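Local atomic coordinates of putative aminomethyltransferase (Leptospirillum rubarum, PDB entry 3TTG), a protein that probably acts as a folate-dependent aminomethyltransferase of the glycine cleavage T-protein family. Residues 39-44 with 137-142; 26-31 with 218-223; 169-174 with 188-193; 144-149 with 184-189; 46-51 with 102-107. All coordinates share one frame; numbering follows the deposited sequence.

Interaction 1: 39-44 with 137-142; sequences FYPSVS and EIRLVG
F39 and R139 are joined backbone to backbone by two hydrogen bonds: F39 N gives to R139 O at 2.8 Å and R139 N gives back to F39 O with an N-H...O angle of 168°, which makes them an antiparallel hydrogen-bonded pair. On the same strand R139 grips E137 side-on: its NE reaches OE2 at 2.8 Å and its NH2 reaches OE1 at 3.0 Å. Both oxygens are met from above the carboxylate plane. With CG anti to the carbonyl carbon (chi1 -64°) and an extended chain from CG to NE, R139 carries its guanidinium to P41; the salt bridge holds it there, P41 CG lying over one face, toward the rim, 3.9 Å from NH2. Further along the loop, S44 CB packs 3.3 Å from E137 OE1, an oxygen that also accepts from the backbone N of R45. A water donates to both P41 O and E137 O, tying loop to strand. I138 and Y40 run alongside each other; I138 CG2 sits over the ring face of Y40 in a CH-pi contact, 4.1 Å from the centroid. Strand 135-141 lies between strands 37-39 and 187-193 in the mixed sheet, with Y40 and I138 covered by helix 197-211 and F39 stacked on Y221 of helix 218-227.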
# COMPACT_ATOMS: atom_id res chain seq x y z
N PHE A 39 8.96 -12.11 -0.61
CA PHE A 39 8.31 -11.98 -1.90
C PHE A 39 9.18 -11.24 -2.89
O PHE A 39 9.67 -10.15 -2.58
CB PHE A 39 6.95 -11.25 -1.74
CG PHE A 39 6.22 -11.04 -3.04
CD1 PHE A 39 5.77 -12.12 -3.79
CD2 PHE A 39 5.96 -9.75 -3.51
CE1 PHE A 39 5.08 -11.92 -4.98
CE2 PHE A 39 5.26 -9.56 -4.70
CZ PHE A 39 4.85 -10.63 -5.45
N TYR A 40 9.28 -11.76 -4.14
CA TYR A 40 10.04 -11.12 -5.22
C TYR A 40 9.08 -10.58 -6.26
O TYR A 40 8.60 -11.34 -7.08
CB TYR A 40 11.03 -12.09 -5.85
CG TYR A 40 12.13 -12.50 -4.91
CD1 TYR A 40 13.32 -11.80 -4.86
CD2 TYR A 40 11.99 -13.62 -4.09
CE1 TYR A 40 14.36 -12.21 -4.02
CE2 TYR A 40 13.02 -14.03 -3.26
CZ TYR A 40 14.20 -13.32 -3.21
OH TYR A 40 15.17 -13.70 -2.33
N PRO A 41 8.70 -9.31 -6.21
CA PRO A 41 7.72 -8.81 -7.21
C PRO A 41 8.23 -8.87 -8.63
O PRO A 41 9.42 -8.65 -8.87
CB PRO A 41 7.47 -7.35 -6.78
CG PRO A 41 8.59 -7.00 -5.98
CD PRO A 41 9.15 -8.21 -5.33
N SER A 42 7.34 -9.21 -9.55
CA SER A 42 7.62 -9.29 -10.97
C SER A 42 7.88 -7.89 -11.52
O SER A 42 8.73 -7.68 -12.38
CB SER A 42 6.43 -9.95 -11.70
OG SER A 42 6.66 -9.94 -13.09
N VAL A 43 7.16 -6.91 -10.97
CA VAL A 43 7.35 -5.51 -11.32
C VAL A 43 7.50 -4.77 -10.00
O VAL A 43 6.57 -4.73 -9.20
CB VAL A 43 6.19 -4.96 -12.20
CG1 VAL A 43 6.47 -3.51 -12.58
CG2 VAL A 43 6.00 -5.83 -13.47
N SER A 44 8.64 -4.20 -9.76
CA SER A 44 8.84 -3.43 -8.54
C SER A 44 8.22 -2.04 -8.60
O SER A 44 7.89 -1.55 -9.69
CB SER A 44 10.33 -3.25 -8.31
OG SER A 44 10.83 -2.48 -9.38
N GLU A 137 13.69 -5.22 -6.45
CA GLU A 137 12.95 -5.14 -5.20
C GLU A 137 12.74 -6.56 -4.58
O GLU A 137 12.49 -7.54 -5.29
CB GLU A 137 11.62 -4.41 -5.38
CG GLU A 137 10.97 -4.00 -4.06
CD GLU A 137 9.65 -3.25 -4.14
OE1 GLU A 137 9.12 -3.04 -5.26
OE2 GLU A 137 9.06 -2.99 -3.07
N ILE A 138 12.97 -6.68 -3.29
CA ILE A 138 12.68 -7.90 -2.51
C ILE A 138 11.85 -7.41 -1.38
O ILE A 138 12.26 -6.45 -0.72
CB ILE A 138 13.93 -8.65 -1.97
CG1 ILE A 138 14.98 -8.90 -3.05
CG2 ILE A 138 13.51 -9.93 -1.24
CD1 ILE A 138 16.32 -9.55 -2.55
N ARG A 139 10.73 -8.07 -1.10
CA ARG A 139 9.88 -7.65 0.01
C ARG A 139 9.86 -8.65 1.14
O ARG A 139 9.80 -9.88 0.92
CB ARG A 139 8.47 -7.42 -0.44
CG ARG A 139 8.42 -6.30 -1.42
CD ARG A 139 7.04 -5.90 -1.76
NE ARG A 139 7.07 -4.97 -2.90
CZ ARG A 139 6.09 -4.81 -3.80
NH1 ARG A 139 4.94 -5.44 -3.66
NH2 ARG A 139 6.27 -4.01 -4.85
N LEU A 140 9.81 -8.10 2.38
CA LEU A 140 9.72 -8.88 3.59
C LEU A 140 8.45 -8.50 4.32
O LEU A 140 8.15 -7.31 4.38
CB LEU A 140 10.93 -8.63 4.50
CG LEU A 140 12.29 -9.21 4.08
CD1 LEU A 140 13.39 -8.63 4.99
CD2 LEU A 140 12.27 -10.71 4.13
N VAL A 141 7.71 -9.49 4.88
CA VAL A 141 6.54 -9.19 5.70
C VAL A 141 6.57 -10.05 6.97
O VAL A 141 7.08 -11.15 6.93
CB VAL A 141 5.19 -9.39 4.96
CG1 VAL A 141 5.07 -8.46 3.75
CG2 VAL A 141 4.98 -10.84 4.54
N GLY A 142 5.95 -9.57 8.05
CA GLY A 142 5.79 -10.36 9.25
C GLY A 142 6.66 -10.00 10.43
O GLY A 142 7.58 -9.18 10.30
O HOH W 1 11.88 -8.75 -7.63

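Interaction 2: 26-31 with 218-223; sequences VSDTRI and ESSYLA
S220 OG donates to D28 OD1 at 2.8 Å, the one hydrogen bond that crosses between the two segments. The hydroxyl comes in on the syn side of OD1, the side facing the other carboxylate oxygen. Around this polar point lies a small apolar patch. V26 CG1 meets A223 CB at 3.6 Å, and T29 CG2 reaches the same methyl at 3.9 Å, so the alanine is touched by two branched side chains. T29 CG2 also rests 3.3 Å from S220 O, on the backbone of the helix.

The next shell explains these positions. V26 to T29 form a type I beta turn, closed by T29 N to V26 O at 3.1 Å, and helix 29-34 begins at its end; the turn presents V26, D28 and T29 together to helix 218-227. On that helix S220 and A223 are three residues apart, less than one turn, and therefore share a face. D28 has its CG between the backbone N and the carbonyl carbon (chi1 58°), which swings the carboxylate across to S220. The methyl of T29 faces A223, while its OG1 bonds to E227 one turn further along helix 218-227. V26 also touches S315 of strand 306-316, and R30 forms a salt bridge with D317, so the turn borders that strand and the loop after it.

The chemistry is that of a small, largely buried interface: a serine hydroxyl donates a hydrogen bond to a carboxylate that is probably charged, and methyl groups beside it make the apolar part of the contact.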
# COMPACT_ATOMS: atom_id res chain seq x y z
N VAL A 26 -3.41 -20.84 -0.28
CA VAL A 26 -2.85 -19.70 0.51
C VAL A 26 -2.59 -20.08 1.96
O VAL A 26 -2.42 -19.18 2.80
CB VAL A 26 -3.81 -18.50 0.44
CG1 VAL A 26 -3.86 -17.98 -0.98
CG2 VAL A 26 -5.20 -18.87 0.95
N SER A 27 -2.55 -21.40 2.27
CA SER A 27 -2.29 -21.86 3.63
C SER A 27 -0.93 -21.37 4.18
O SER A 27 -0.77 -21.27 5.40
CB SER A 27 -2.33 -23.40 3.71
OG SER A 27 -1.18 -23.94 3.09
N ASP A 28 0.05 -21.11 3.31
CA ASP A 28 1.37 -20.67 3.77
C ASP A 28 1.39 -19.18 4.21
O ASP A 28 2.42 -18.77 4.73
CB ASP A 28 2.46 -20.94 2.73
CG ASP A 28 2.23 -20.30 1.39
OD1 ASP A 28 1.13 -19.73 1.19
OD2 ASP A 28 3.04 -20.55 0.48
N THR A 29 0.27 -18.40 4.14
CA THR A 29 0.32 -17.05 4.76
C THR A 29 0.46 -17.21 6.27
O THR A 29 1.06 -16.37 6.94
CB THR A 29 -0.87 -16.20 4.40
OG1 THR A 29 -2.04 -16.69 5.06
CG2 THR A 29 -1.06 -16.03 2.89
N ARG A 30 -0.01 -18.36 6.81
CA ARG A 30 0.10 -18.65 8.26
C ARG A 30 1.54 -18.50 8.76
O ARG A 30 1.77 -17.90 9.82
CB ARG A 30 -0.40 -20.08 8.56
CG ARG A 30 -1.88 -20.27 8.33
CD ARG A 30 -2.23 -21.75 8.49
NE ARG A 30 -3.62 -22.09 8.16
CZ ARG A 30 -4.67 -21.95 8.98
NH1 ARG A 30 -4.54 -21.38 10.16
NH2 ARG A 30 -5.88 -22.36 8.59
N ILE A 31 2.51 -18.98 7.96
CA ILE A 31 3.92 -18.89 8.33
C ILE A 31 4.35 -17.43 8.26
O ILE A 31 5.10 -16.96 9.13
CB ILE A 31 4.78 -19.79 7.40
CG1 ILE A 31 4.35 -21.27 7.51
CG2 ILE A 31 6.28 -19.63 7.69
CD1 ILE A 31 4.89 -22.13 6.28
N GLU A 218 2.96 -14.82 -5.80
CA GLU A 218 2.08 -13.65 -5.96
C GLU A 218 0.72 -13.83 -5.28
O GLU A 218 0.31 -12.93 -4.56
CB GLU A 218 1.91 -13.29 -7.46
CG GLU A 218 0.91 -12.18 -7.74
CD GLU A 218 0.85 -11.71 -9.18
OE1 GLU A 218 1.33 -12.46 -10.07
OE2 GLU A 218 0.33 -10.60 -9.43
N SER A 219 0.04 -14.99 -5.44
CA SER A 219 -1.30 -15.21 -4.83
C SER A 219 -1.24 -15.24 -3.29
O SER A 219 -2.16 -14.72 -2.64
CB SER A 219 -1.98 -16.47 -5.39
OG SER A 219 -1.47 -17.69 -4.87
N SER A 220 -0.21 -15.84 -2.70
CA SER A 220 -0.07 -15.88 -1.24
C SER A 220 0.36 -14.51 -0.70
O SER A 220 -0.11 -14.10 0.35
CB SER A 220 0.91 -16.96 -0.79
OG SER A 220 0.36 -18.24 -1.05
N TYR A 221 1.25 -13.80 -1.40
CA TYR A 221 1.61 -12.43 -1.02
C TYR A 221 0.33 -11.51 -0.98
O TYR A 221 0.05 -10.85 0.02
CB TYR A 221 2.66 -11.88 -1.98
CG TYR A 221 2.99 -10.41 -1.71
CD1 TYR A 221 3.64 -10.03 -0.53
CD2 TYR A 221 2.57 -9.41 -2.57
CE1 TYR A 221 3.92 -8.69 -0.26
CE2 TYR A 221 2.85 -8.08 -2.32
CZ TYR A 221 3.53 -7.72 -1.17
OH TYR A 221 3.84 -6.41 -1.00
N LEU A 222 -0.48 -11.55 -2.03
CA LEU A 222 -1.73 -10.80 -2.09
C LEU A 222 -2.74 -11.24 -1.00
O LEU A 222 -3.42 -10.37 -0.45
CB LEU A 222 -2.40 -10.86 -3.48
CG LEU A 222 -2.36 -9.60 -4.28
CD1 LEU A 222 -3.27 -8.51 -3.62
CD2 LEU A 222 -0.91 -9.03 -4.40
N ALA A 223 -2.87 -12.57 -0.72
CA ALA A 223 -3.72 -13.07 0.34
C ALA A 223 -3.26 -12.48 1.69
O ALA A 223 -4.09 -11.99 2.47
CB ALA A 223 -3.69 -14.59 0.36

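Interaction 3: 169-174 with 188-193; sequences GYVLIH and ADLFIP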
# COMPACT_ATOMS: atom_id res chain seq x y z
N GLY A 169 21.93 0.85 -2.69
CA GLY A 169 20.57 0.34 -2.50
C GLY A 169 19.92 0.89 -1.24
O GLY A 169 20.53 1.66 -0.50
N TYR A 170 18.68 0.54 -1.03
CA TYR A 170 17.88 1.19 0.02
C TYR A 170 16.96 0.24 0.73
O TYR A 170 16.49 -0.74 0.13
CB TYR A 170 17.00 2.33 -0.60
CG TYR A 170 17.75 3.38 -1.37
CD1 TYR A 170 18.27 4.50 -0.73
CD2 TYR A 170 18.06 3.20 -2.72
CE1 TYR A 170 19.03 5.44 -1.43
CE2 TYR A 170 18.84 4.13 -3.41
CZ TYR A 170 19.34 5.24 -2.76
OH TYR A 170 20.12 6.16 -3.41
N VAL A 171 16.58 0.58 1.95
CA VAL A 171 15.56 -0.19 2.65
C VAL A 171 14.49 0.76 3.10
O VAL A 171 14.78 1.76 3.75
CB VAL A 171 16.08 -1.03 3.83
CG1 VAL A 171 14.97 -1.91 4.40
CG2 VAL A 171 17.24 -1.90 3.41
N LEU A 172 13.26 0.42 2.80
CA LEU A 172 12.06 1.10 3.25
C LEU A 172 11.40 0.22 4.30
O LEU A 172 10.98 -0.91 3.96
CB LEU A 172 11.05 1.32 2.12
CG LEU A 172 11.35 2.34 0.98
CD1 LEU A 172 12.67 2.02 0.29
CD2 LEU A 172 10.24 2.31 -0.06
N ILE A 173 11.21 0.73 5.52
CA ILE A 173 10.42 0.01 6.52
C ILE A 173 9.17 0.81 6.66
O ILE A 173 9.24 1.96 7.08
CB ILE A 173 11.08 -0.26 7.86
CG1 ILE A 173 12.49 -0.83 7.76
CG2 ILE A 173 10.18 -1.16 8.71
CD1 ILE A 173 12.63 -2.02 7.09
N HIS A 174 8.05 0.24 6.29
CA HIS A 174 6.79 0.97 6.34
C HIS A 174 6.41 1.35 7.77
O HIS A 174 6.74 0.63 8.73
CB HIS A 174 5.63 0.12 5.77
CG HIS A 174 5.68 -0.23 4.31
ND1 HIS A 174 4.53 -0.58 3.63
CD2 HIS A 174 6.73 -0.36 3.47
CE1 HIS A 174 4.92 -0.92 2.41
NE2 HIS A 174 6.23 -0.79 2.26
N ALA A 188 8.89 -4.57 4.96
CA ALA A 188 10.10 -3.93 4.49
C ALA A 188 10.31 -4.20 3.02
O ALA A 188 10.07 -5.32 2.54
CB ALA A 188 11.30 -4.43 5.28
N ASP A 189 10.72 -3.16 2.29
CA ASP A 189 11.03 -3.25 0.86
C ASP A 189 12.50 -2.96 0.66
O ASP A 189 12.98 -1.86 0.96
CB ASP A 189 10.23 -2.29 0.05
CG ASP A 189 8.73 -2.37 0.31
OD1 ASP A 189 8.21 -3.51 0.55
OD2 ASP A 189 8.10 -1.32 0.36
N LEU A 190 13.18 -3.91 0.10
CA LEU A 190 14.60 -3.81 -0.13
C LEU A 190 14.85 -3.54 -1.61
O LEU A 190 14.45 -4.36 -2.42
CB LEU A 190 15.30 -5.12 0.27
CG LEU A 190 15.36 -5.53 1.73
CD1 LEU A 190 13.98 -5.75 2.33
CD2 LEU A 190 16.13 -6.84 1.89
N PHE A 191 15.53 -2.44 -1.96
CA PHE A 191 15.92 -2.13 -3.35
C PHE A 191 17.39 -2.39 -3.46
O PHE A 191 18.20 -1.61 -2.97
CB PHE A 191 15.57 -0.68 -3.66
CG PHE A 191 14.07 -0.52 -3.78
CD1 PHE A 191 13.45 -0.56 -5.02
CD2 PHE A 191 13.30 -0.27 -2.67
CE1 PHE A 191 12.06 -0.39 -5.12
CE2 PHE A 191 11.92 -0.18 -2.77
CZ PHE A 191 11.32 -0.18 -4.01
N ILE A 192 17.73 -3.58 -4.02
CA ILE A 192 19.08 -4.11 -4.07
C ILE A 192 19.74 -3.80 -5.40
O ILE A 192 19.13 -4.07 -6.43
CB ILE A 192 18.99 -5.65 -3.84
CG1 ILE A 192 18.26 -5.94 -2.49
CG2 ILE A 192 20.38 -6.28 -3.86
CD1 ILE A 192 18.95 -5.30 -1.19
N PRO A 193 21.00 -3.28 -5.43
CA PRO A 193 21.66 -3.05 -6.71
C PRO A 193 21.68 -4.32 -7.56
O PRO A 193 21.93 -5.41 -7.04
CB PRO A 193 23.08 -2.65 -6.29
CG PRO A 193 22.89 -2.00 -4.97
CD PRO A 193 21.90 -2.92 -4.31
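Y170 and F191 pair through two backbone hydrogen bonds, and L172 with D189 through two more, in an antiparallel ladder whose short strand axes lie 4.7 Å apart at 168°. Between them, V171 faces L190 and, beyond L172, I173 faces A188 as non-hydrogen-bonded pairs.

On the face bearing V171, I173, A188 and L190, the small alanine is the hollow and I173 the bump. With CG1 anti to the carbonyl carbon, I173 turns CD1 onto A188 CB at 3.3 Å, closer than usual van der Waals contact. V171 CG2 brushes L190 CG loosely. On the other face L172 lies obliquely across F191, both methyls against one flank of the ring; L172 CD1 lies 3.8 Å from F191 CD2. Just before the strand, G169 CA sits 3.1 Å from F191 O beside the ring of P193; a CB here would collide with both, so only glycine fits.

Beyond I173, H174 NE2 donates to D189 OD2 at 2.7 Å. The oxygen lies in the imidazole plane, while the nitrogen meets it on the syn side, 32° out of the carboxylate plane, the two planes standing 77° apart. A leucine in place of H174 would probably leave the buried D189 OD2 without this donor and the carboxylate freer to turn.

The histidine bond satisfies OD2 and helps fix the rotation of the carboxylate. R139, in a long and weak ion pair with D189 OD1, probably contributes some compensating charge on this buried group.

Interaction 4: 144-149 with 184-189; sequences ETISVL and VGLQAD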
# COMPACT_ATOMS: atom_id res chain seq x y z
N GLU A 144 9.09 -11.21 12.19
CA GLU A 144 10.55 -11.39 12.23
C GLU A 144 11.27 -10.61 11.12
O GLU A 144 12.46 -10.81 10.93
CB GLU A 144 10.87 -12.89 12.14
CG GLU A 144 10.40 -13.65 13.38
CD GLU A 144 10.58 -15.16 13.35
OE1 GLU A 144 11.32 -15.66 12.48
OE2 GLU A 144 9.95 -15.84 14.20
N THR A 145 10.59 -9.70 10.40
CA THR A 145 11.20 -8.90 9.34
C THR A 145 12.48 -8.20 9.80
O THR A 145 13.45 -8.21 9.04
CB THR A 145 10.19 -7.83 8.83
OG1 THR A 145 9.17 -8.54 8.16
CG2 THR A 145 10.81 -6.78 7.89
N ILE A 146 12.47 -7.54 10.97
CA ILE A 146 13.67 -6.81 11.41
C ILE A 146 14.85 -7.79 11.62
O ILE A 146 15.98 -7.46 11.27
CB ILE A 146 13.46 -5.94 12.67
CG1 ILE A 146 12.28 -4.96 12.54
CG2 ILE A 146 14.77 -5.21 13.06
CD1 ILE A 146 12.35 -4.06 11.41
N SER A 147 14.60 -8.98 12.20
CA SER A 147 15.66 -9.98 12.44
C SER A 147 16.30 -10.42 11.13
O SER A 147 17.51 -10.64 11.09
CB SER A 147 15.14 -11.20 13.21
OG SER A 147 14.56 -12.19 12.38
N VAL A 148 15.52 -10.51 10.05
CA VAL A 148 16.05 -10.90 8.74
C VAL A 148 16.94 -9.77 8.24
O VAL A 148 18.01 -10.04 7.72
CB VAL A 148 14.92 -11.22 7.72
CG1 VAL A 148 15.50 -11.52 6.34
CG2 VAL A 148 14.02 -12.36 8.20
N LEU A 149 16.51 -8.49 8.41
CA LEU A 149 17.33 -7.36 7.95
C LEU A 149 18.66 -7.29 8.75
O LEU A 149 19.73 -7.15 8.15
CB LEU A 149 16.56 -6.04 8.11
CG LEU A 149 15.35 -5.92 7.21
CD1 LEU A 149 14.54 -4.75 7.60
CD2 LEU A 149 15.74 -5.92 5.76
N VAL A 184 -0.87 -3.07 10.85
CA VAL A 184 -0.84 -4.10 9.82
C VAL A 184 0.50 -4.90 9.86
O VAL A 184 0.84 -5.60 8.91
CB VAL A 184 -1.10 -3.51 8.43
CG1 VAL A 184 -2.48 -2.83 8.37
CG2 VAL A 184 0.01 -2.57 7.97
N GLY A 185 1.24 -4.76 10.93
CA GLY A 185 2.47 -5.51 11.09
C GLY A 185 3.63 -4.96 10.28
O GLY A 185 3.49 -3.96 9.57
N LEU A 186 4.79 -5.63 10.38
CA LEU A 186 5.97 -5.16 9.69
C LEU A 186 5.98 -5.47 8.18
O LEU A 186 5.61 -6.56 7.74
CB LEU A 186 7.24 -5.77 10.33
CG LEU A 186 7.56 -5.21 11.69
CD1 LEU A 186 8.40 -6.22 12.49
CD2 LEU A 186 8.25 -3.85 11.58
N GLN A 187 6.47 -4.50 7.43
CA GLN A 187 6.69 -4.60 5.95
C GLN A 187 7.95 -3.88 5.58
O GLN A 187 8.10 -2.72 5.95
CB GLN A 187 5.57 -4.01 5.14
CG GLN A 187 4.23 -4.63 5.34
CD GLN A 187 3.19 -3.88 4.56
OE1 GLN A 187 2.56 -2.92 5.06
NE2 GLN A 187 2.95 -4.30 3.34
N ALA A 188 8.89 -4.57 4.96
CA ALA A 188 10.10 -3.93 4.49
C ALA A 188 10.31 -4.20 3.02
O ALA A 188 10.07 -5.32 2.54
CB ALA A 188 11.30 -4.43 5.28
N ASP A 189 10.72 -3.16 2.29
CA ASP A 189 11.03 -3.25 0.86
C ASP A 189 12.50 -2.96 0.66
O ASP A 189 12.98 -1.86 0.96
CB ASP A 189 10.23 -2.29 0.05
CG ASP A 189 8.73 -2.37 0.31
OD1 ASP A 189 8.21 -3.51 0.55
OD2 ASP A 189 8.10 -1.32 0.36
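T145 carries its CG2 anti to the backbone N and its OG1 anti to the carbonyl carbon (chi1 -69°), a setting that sends the methyl to A188 and the hydroxyl back toward G142 O, with which it hydrogen-bonds. CG2 meets A188 CB at 3.5 Å, the tightest approach here, and T145 CB rests on L186 CB at 3.9 Å. L149, one helical turn on, brings CD1 to the same alanine methyl at 4.0 Å, so A188 CB is covered by two side chains of one helix face. I146 bends at chi2 (-57°) and crosses L186 at about a right angle: its CG1 lies 4.1 Å from L186 CD1, and its CD1 is equally near L186 CD2, so the two methyls of L186 meet successive carbons of I146. No hydrogen bond spans the two segments; the join is made of carbon contacts. At the helix start, E144 occupies the N-cap position and its carbonyl O accepts from V148 N.

Helix 145-152 follows strand 135-141 directly and packs back over it, T145, V148 and L149 all touching L140. Its first turn also covers the beginning of strand 187-193, while L149 extends onto I173 of strand 170-173 and V148 onto L204 and F207 of helix 197-211.

Interaction 5: 46-51 with 102-107; sequences PSIFVE and LFPPAG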
# COMPACT_ATOMS: atom_id res chain seq x y z
N PRO A 46 8.80 1.72 -9.08
CA PRO A 46 9.91 2.54 -9.63
C PRO A 46 10.65 3.31 -8.53
O PRO A 46 10.13 3.53 -7.45
CB PRO A 46 9.19 3.55 -10.58
CG PRO A 46 7.84 2.95 -10.82
CD PRO A 46 7.48 2.20 -9.55
N SER A 47 11.89 3.70 -8.82
CA SER A 47 12.82 4.44 -7.95
C SER A 47 13.06 5.77 -8.55
O SER A 47 13.90 5.87 -9.44
CB SER A 47 14.15 3.66 -7.85
OG SER A 47 14.01 2.59 -6.96
N ILE A 48 12.33 6.80 -8.12
CA ILE A 48 12.42 8.13 -8.74
C ILE A 48 13.10 9.08 -7.82
O ILE A 48 12.69 9.21 -6.66
CB ILE A 48 11.02 8.67 -9.09
CG1 ILE A 48 10.17 7.69 -9.90
CG2 ILE A 48 11.12 10.03 -9.79
CD1 ILE A 48 10.85 7.22 -11.28
N PHE A 49 14.11 9.77 -8.31
CA PHE A 49 14.82 10.73 -7.44
C PHE A 49 14.60 12.14 -7.90
O PHE A 49 14.52 12.41 -9.11
CB PHE A 49 16.31 10.39 -7.38
CG PHE A 49 16.53 9.11 -6.59
CD1 PHE A 49 16.75 9.14 -5.22
CD2 PHE A 49 16.26 7.88 -7.17
CE1 PHE A 49 16.91 7.95 -4.50
CE2 PHE A 49 16.41 6.69 -6.43
CZ PHE A 49 16.70 6.74 -5.11
N VAL A 50 14.49 13.06 -6.94
CA VAL A 50 14.32 14.48 -7.21
C VAL A 50 15.45 15.25 -6.51
O VAL A 50 15.61 15.20 -5.28
CB VAL A 50 12.94 15.02 -6.82
CG1 VAL A 50 12.78 16.47 -7.31
CG2 VAL A 50 11.84 14.14 -7.38
N GLU A 51 16.19 16.01 -7.29
CA GLU A 51 17.28 16.83 -6.80
C GLU A 51 17.11 18.25 -7.21
O GLU A 51 16.23 18.57 -8.03
CB GLU A 51 18.59 16.25 -7.33
CG GLU A 51 18.90 16.57 -8.78
CD GLU A 51 20.13 15.86 -9.34
OE1 GLU A 51 20.80 16.46 -10.21
OE2 GLU A 51 20.43 14.72 -8.90
N LEU A 102 11.34 8.87 -4.29
CA LEU A 102 9.93 8.60 -4.41
C LEU A 102 9.75 7.27 -5.02
O LEU A 102 10.35 6.96 -6.07
CB LEU A 102 9.19 9.68 -5.30
CG LEU A 102 9.31 11.11 -4.84
CD1 LEU A 102 8.79 12.08 -5.91
CD2 LEU A 102 8.59 11.33 -3.52
N PHE A 103 8.86 6.50 -4.42
CA PHE A 103 8.54 5.13 -4.91
C PHE A 103 7.05 5.05 -5.22
O PHE A 103 6.23 4.70 -4.35
CB PHE A 103 8.96 4.07 -3.92
CG PHE A 103 10.43 4.19 -3.61
CD1 PHE A 103 11.36 3.38 -4.24
CD2 PHE A 103 10.88 5.05 -2.61
CE1 PHE A 103 12.72 3.51 -3.96
CE2 PHE A 103 12.23 5.12 -2.28
CZ PHE A 103 13.16 4.41 -3.01
N PRO A 104 6.67 5.42 -6.47
CA PRO A 104 5.26 5.33 -6.88
C PRO A 104 4.85 3.88 -7.17
O PRO A 104 5.65 2.98 -6.96
CB PRO A 104 5.25 6.20 -8.12
CG PRO A 104 6.55 5.88 -8.76
CD PRO A 104 7.51 5.87 -7.60
N PRO A 105 3.60 3.62 -7.54
CA PRO A 105 3.18 2.24 -7.73
C PRO A 105 3.86 1.53 -8.90
O PRO A 105 4.18 2.15 -9.90
CB PRO A 105 1.66 2.37 -8.04
CG PRO A 105 1.27 3.72 -7.50
CD PRO A 105 2.45 4.57 -7.69
N ALA A 106 3.96 0.21 -8.81
CA ALA A 106 4.47 -0.61 -9.91
C ALA A 106 3.77 -0.28 -11.21
O ALA A 106 2.56 -0.10 -11.23
CB ALA A 106 4.28 -2.13 -9.57
N GLY A 107 4.52 -0.19 -12.29
CA GLY A 107 3.97 0.06 -13.60
C GLY A 107 3.64 1.51 -13.92
O GLY A 107 3.14 1.76 -14.99
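P46 lies obliquely against P104, with CG to CG at 3.8 Å, and its CD is wedged toward the carbonyls of P104 and P105. The two prolines flank the end of an antiparallel ladder in the five-stranded sheet, where strand 48-51 runs between 99-103 and 127-130. The ladder is fixed by I48 and L102, a hydrogen-bonded pair: I48 N reaches L102 O at 2.9 Å and L102 N reaches I48 O at 2.7 Å. On the face of I48 and L102, the apolar groups continue outward: the I48 side chain crosses P104 at about a right angle, CG1 meeting CD, and V50 CG2 touches L102 CD1 at 4.0 Å; helices 55-60 and 109-118 cover this side. F103 lies on the other face of the strand; there CG anti to the carbonyl carbon (chi1 -56°) brings CE1 to 3.4 Å from S47 OG and lets the ring meet F191 of the other sheet. An alanine here would probably open a gap beside S47 and F191 and weaken the packing between the two sheets. P46 O is buried and finds no hydrogen-bond partner; what it does receive is a CA-H...O contact from F103 CA, 3.4 Å away with 154° at the hydrogen.

All five contacts fall within the folate-binding domain. Along the chain, interaction 2 closes the widest loop; interactions 1, 3, 4 and 5 are nested inside it, and interaction 5 lies inside the loop of interaction 1. Interactions 1, 3 and 4 gather on the mixed sheet, centres 10 to 12 Å apart; strands 135-141 and 187-193 are neighbours in it, and interactions 3 and 4 share A188 and D189. Interaction 5 belongs to the five-stranded sheet, its centre about 13 Å from that of interaction 3, touching through F191 and F103. Interaction 2, about 27 Å from interaction 5 between centres, reaches the mixed sheet through Y221 and R139. Interaction 1 touches all four others, so segments far apart in sequence are joined around the mixed sheet.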